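Local coordinates for protein CaaX farnesyltransferase beta subunit Ram1 (Aspergillus fumigatus, PDB 4L9P) that probably transfers, together with its alpha subunit, a farnesyl group from farnesyl diphosphate to the cysteine of C-terminal CaaX motifs, using a zinc ion, at residues R175-F180 and F219-R224; T181-Q184 and G189-G192. All blocks are in the same frame, centred on the assembly; numbering follows the deposited sequence.

Contact 1 (R175-F180 and F219-R224); sequences RVISTF and FKLIDR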
# COMPACT_ATOMS: atom_id res chain seq x y z
N ARG B 175 25.98 -7.82 12.82
CA ARG B 175 24.76 -8.54 13.19
C ARG B 175 23.80 -8.61 12.01
O ARG B 175 23.09 -9.58 11.88
CB ARG B 175 24.10 -7.88 14.38
CG ARG B 175 24.99 -7.94 15.61
CD ARG B 175 24.29 -7.38 16.82
NE ARG B 175 23.24 -8.30 17.24
CZ ARG B 175 22.32 -8.02 18.18
NH1 ARG B 175 22.30 -6.82 18.77
NH2 ARG B 175 21.38 -8.92 18.48
N VAL B 176 23.77 -7.59 11.15
CA VAL B 176 22.96 -7.69 9.92
C VAL B 176 23.48 -8.82 9.01
O VAL B 176 22.70 -9.62 8.46
CB VAL B 176 22.95 -6.34 9.19
CG1 VAL B 176 22.49 -6.50 7.72
CG2 VAL B 176 22.06 -5.36 9.93
N ILE B 177 24.80 -8.89 8.87
CA ILE B 177 25.41 -9.96 8.07
C ILE B 177 25.04 -11.34 8.60
O ILE B 177 24.66 -12.23 7.84
CB ILE B 177 26.95 -9.77 7.94
CG1 ILE B 177 27.25 -8.51 7.13
CG2 ILE B 177 27.60 -10.99 7.29
CD1 ILE B 177 28.67 -8.03 7.26
N SER B 178 25.17 -11.52 9.91
CA SER B 178 24.82 -12.78 10.59
C SER B 178 23.35 -13.12 10.25
O SER B 178 23.05 -14.25 9.84
CB SER B 178 24.94 -12.58 12.09
OG SER B 178 24.57 -13.76 12.76
N THR B 179 22.46 -12.14 10.42
CA THR B 179 21.06 -12.38 10.25
C THR B 179 20.73 -12.78 8.82
O THR B 179 19.98 -13.72 8.59
CB THR B 179 20.23 -11.08 10.58
OG1 THR B 179 20.53 -10.67 11.93
CG2 THR B 179 18.73 -11.33 10.46
N PHE B 180 21.25 -12.06 7.84
CA PHE B 180 20.77 -12.29 6.45
C PHE B 180 21.55 -13.42 5.75
O PHE B 180 21.09 -13.99 4.77
CB PHE B 180 20.75 -10.98 5.66
CG PHE B 180 19.70 -10.04 6.19
CD1 PHE B 180 18.43 -10.53 6.42
CD2 PHE B 180 19.97 -8.73 6.52
CE1 PHE B 180 17.44 -9.71 6.95
CE2 PHE B 180 19.02 -7.94 7.04
CZ PHE B 180 17.75 -8.40 7.30
N PHE B 219 27.64 -5.72 1.59
CA PHE B 219 27.22 -5.74 0.18
C PHE B 219 27.59 -7.09 -0.47
O PHE B 219 26.87 -7.63 -1.32
CB PHE B 219 27.90 -4.63 -0.62
CG PHE B 219 27.49 -3.23 -0.23
CD1 PHE B 219 26.40 -2.96 0.59
CD2 PHE B 219 28.23 -2.15 -0.70
CE1 PHE B 219 26.04 -1.60 0.91
CE2 PHE B 219 27.87 -0.83 -0.38
CZ PHE B 219 26.82 -0.56 0.44
N LYS B 220 28.73 -7.63 -0.05
CA LYS B 220 29.23 -8.89 -0.61
C LYS B 220 28.39 -10.11 -0.22
O LYS B 220 28.48 -11.14 -0.86
CB LYS B 220 30.70 -9.12 -0.19
CG LYS B 220 31.65 -8.31 -1.04
CD LYS B 220 33.07 -8.31 -0.46
CE LYS B 220 33.60 -9.63 -0.07
NZ LYS B 220 35.05 -9.36 0.34
N LEU B 221 27.56 -10.01 0.81
CA LEU B 221 26.85 -11.19 1.25
C LEU B 221 25.85 -11.65 0.19
O LEU B 221 25.59 -12.84 0.02
CB LEU B 221 26.24 -10.94 2.62
CG LEU B 221 24.90 -10.31 2.80
CD1 LEU B 221 23.81 -11.38 2.53
CD2 LEU B 221 24.81 -9.83 4.22
N ILE B 222 25.27 -10.69 -0.50
CA ILE B 222 24.23 -11.00 -1.48
C ILE B 222 24.78 -11.76 -2.69
O ILE B 222 25.72 -11.30 -3.32
CB ILE B 222 23.53 -9.73 -1.97
CG1 ILE B 222 22.99 -8.90 -0.78
CG2 ILE B 222 22.46 -10.13 -3.04
CD1 ILE B 222 22.73 -7.38 -1.07
N ASP B 223 24.16 -12.90 -3.06
CA ASP B 223 24.50 -13.58 -4.30
C ASP B 223 23.68 -12.90 -5.40
O ASP B 223 22.50 -13.19 -5.58
CB ASP B 223 24.22 -15.09 -4.22
CG ASP B 223 24.62 -15.85 -5.49
OD1 ASP B 223 24.74 -15.25 -6.58
OD2 ASP B 223 24.85 -17.07 -5.39
N ARG B 224 24.30 -11.96 -6.10
CA ARG B 224 23.56 -11.15 -7.09
C ARG B 224 23.08 -11.92 -8.27
O ARG B 224 21.94 -11.69 -8.72
CB ARG B 224 24.40 -10.04 -7.72
CG ARG B 224 24.64 -8.80 -7.05
CD ARG B 224 25.90 -8.32 -7.85
NE ARG B 224 25.49 -7.36 -8.79
CZ ARG B 224 26.20 -6.71 -9.68
NH1 ARG B 224 27.49 -6.99 -9.99
NH2 ARG B 224 25.53 -5.76 -10.30
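Leu221 reaches Ile177 and Phe180 by way of an uncommon pair of torsions: chi1 of 86° sets CG between its own backbone N and carbonyl carbon, and chi2 of 78° then spreads the two methyls along the neighbouring helix. Ile177 receives one of these branches. Its CG1 lies anti to the carbonyl carbon (chi1 -66°), which leaves this methylene beside Leu221 CD2 at 4.0 Å, while the same methyl rests on the helix backbone, 3.9 Å from Ile177 CA. The other methyl, CD1, turns toward Phe180, three residues on in the helix, 4.4 Å from its CB, the root of that side chain. The Phe180 ring itself leads away from Leu221, to Pro152 and Val155 of helix 151-164 and to helix 200-213. This is a small apolar contact in the alpha-alpha toroid of the prenyltransferase beta subunit, where the last residue of the short helix 216-221 meets the middle of helix 173-183; a single leucine side chain provides the whole contribution of 219-224. Across the helix, Thr179 OG1 bonds to Arg175 O at 2.8 Å, and Thr179 N approaches the same oxygen from the opposite face of its carbonyl plane. That side belongs to the subunit interface: Arg175 NE bonds to Met42 O of the alpha subunit, and its NH1 forms a salt bridge with Glu138 within the beta chain.

Contact 2 (T181-Q184 and G189-G192); sequences TAAQ and GIGG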
# COMPACT_ATOMS: atom_id res chain seq x y z
N THR B 181 22.74 -13.75 6.24
CA THR B 181 23.47 -14.86 5.62
C THR B 181 22.68 -16.14 5.75
O THR B 181 22.58 -16.93 4.82
CB THR B 181 24.85 -15.02 6.31
OG1 THR B 181 25.65 -13.91 5.91
CG2 THR B 181 25.55 -16.30 5.82
N ALA B 182 22.10 -16.31 6.91
CA ALA B 182 21.29 -17.46 7.22
C ALA B 182 19.94 -17.50 6.45
O ALA B 182 19.38 -18.57 6.21
CB ALA B 182 21.02 -17.42 8.74
N ALA B 183 19.42 -16.34 6.06
CA ALA B 183 18.10 -16.26 5.44
C ALA B 183 18.19 -16.32 3.92
O ALA B 183 17.14 -16.40 3.25
CB ALA B 183 17.40 -15.00 5.85
N GLN B 184 19.41 -16.21 3.37
CA GLN B 184 19.58 -16.28 1.92
C GLN B 184 19.58 -17.69 1.39
O GLN B 184 20.31 -18.55 1.91
CB GLN B 184 20.90 -15.60 1.51
CG GLN B 184 21.06 -15.52 -0.00
CD GLN B 184 22.20 -14.66 -0.42
OE1 GLN B 184 22.10 -13.94 -1.41
NE2 GLN B 184 23.31 -14.69 0.32
N GLY B 189 17.80 -15.09 -3.65
CA GLY B 189 16.82 -14.33 -2.88
C GLY B 189 16.95 -14.61 -1.40
O GLY B 189 17.69 -15.53 -0.95
N ILE B 190 16.20 -13.83 -0.63
CA ILE B 190 16.17 -13.93 0.82
C ILE B 190 14.73 -14.19 1.26
O ILE B 190 13.79 -13.57 0.74
CB ILE B 190 16.74 -12.63 1.41
CG1 ILE B 190 18.26 -12.51 0.97
CG2 ILE B 190 16.62 -12.61 2.97
CD1 ILE B 190 18.85 -11.19 1.31
N GLY B 191 14.60 -15.14 2.18
CA GLY B 191 13.31 -15.42 2.82
C GLY B 191 13.26 -14.91 4.24
O GLY B 191 14.13 -14.16 4.69
N GLY B 192 12.25 -15.33 4.98
CA GLY B 192 12.08 -14.84 6.32
C GLY B 192 13.14 -15.39 7.28
O GLY B 192 13.32 -14.86 8.39
O HOH W 1 20.48 -14.02 -3.66
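Ala183 and Gln184, at the end of helix 173-183, meet the returning chain at Gly189 to Gly191, so that the link between this helix and helix 200-213 of the alpha-alpha toroid doubles back on itself and forms a single beta bridge, Gln184 with Ile190. Ala183 brings both backbone and side chain to the contact. Its carbonyl oxygen accepts the hydrogen bond from Gly191 N, 3.0 Å long and nearly straight at 166°, with the donor tilted 28° out of the carbonyl plane. Its CB packs against the CG2 branch of Ile190 at 3.8 Å, a branch that stands anti to the isoleucine backbone N. At Gln184 the backbone has left the helix, and backbone and side chain both meet Gly189 and Ile190. With CG anti to the backbone N (chi1 -174°), the chain runs out extended, and CG passes Gly189 O at 3.5 Å; CA makes a C-H...O contact with that same oxygen. The other branch of Ile190, through CG1, lies 4.1 Å from Gln184 CB. The terminal amide of Gln184 has partners at both its oxygen and its nitrogen, in the chain around Asp223 that follows helix 216-221. A water also ties the amide back to the loop, donating to Gln184 OE1 at 2.8 Å and accepting from Gly189 N at 2.9 Å.

Contacts 1 and 2 follow one another on helix 173-183, the first on its middle turns and the second at its C-terminal end, with centres 9 Å apart. Gln184 joins them: its amide probably bonds through OE1 to Asp223 N at 2.8 Å and through NE2 to Leu221 O at 2.9 Å. The residue that pairs with the returning loop in contact 2 thus also holds the chain at and just after the leucine of contact 1. Both contacts lie away from the annotated zinc and ligand sites. Gly191 lies about 14 Å from the bound farnesyl diphosphate analogue, and each contact has residues touching the alpha subunit.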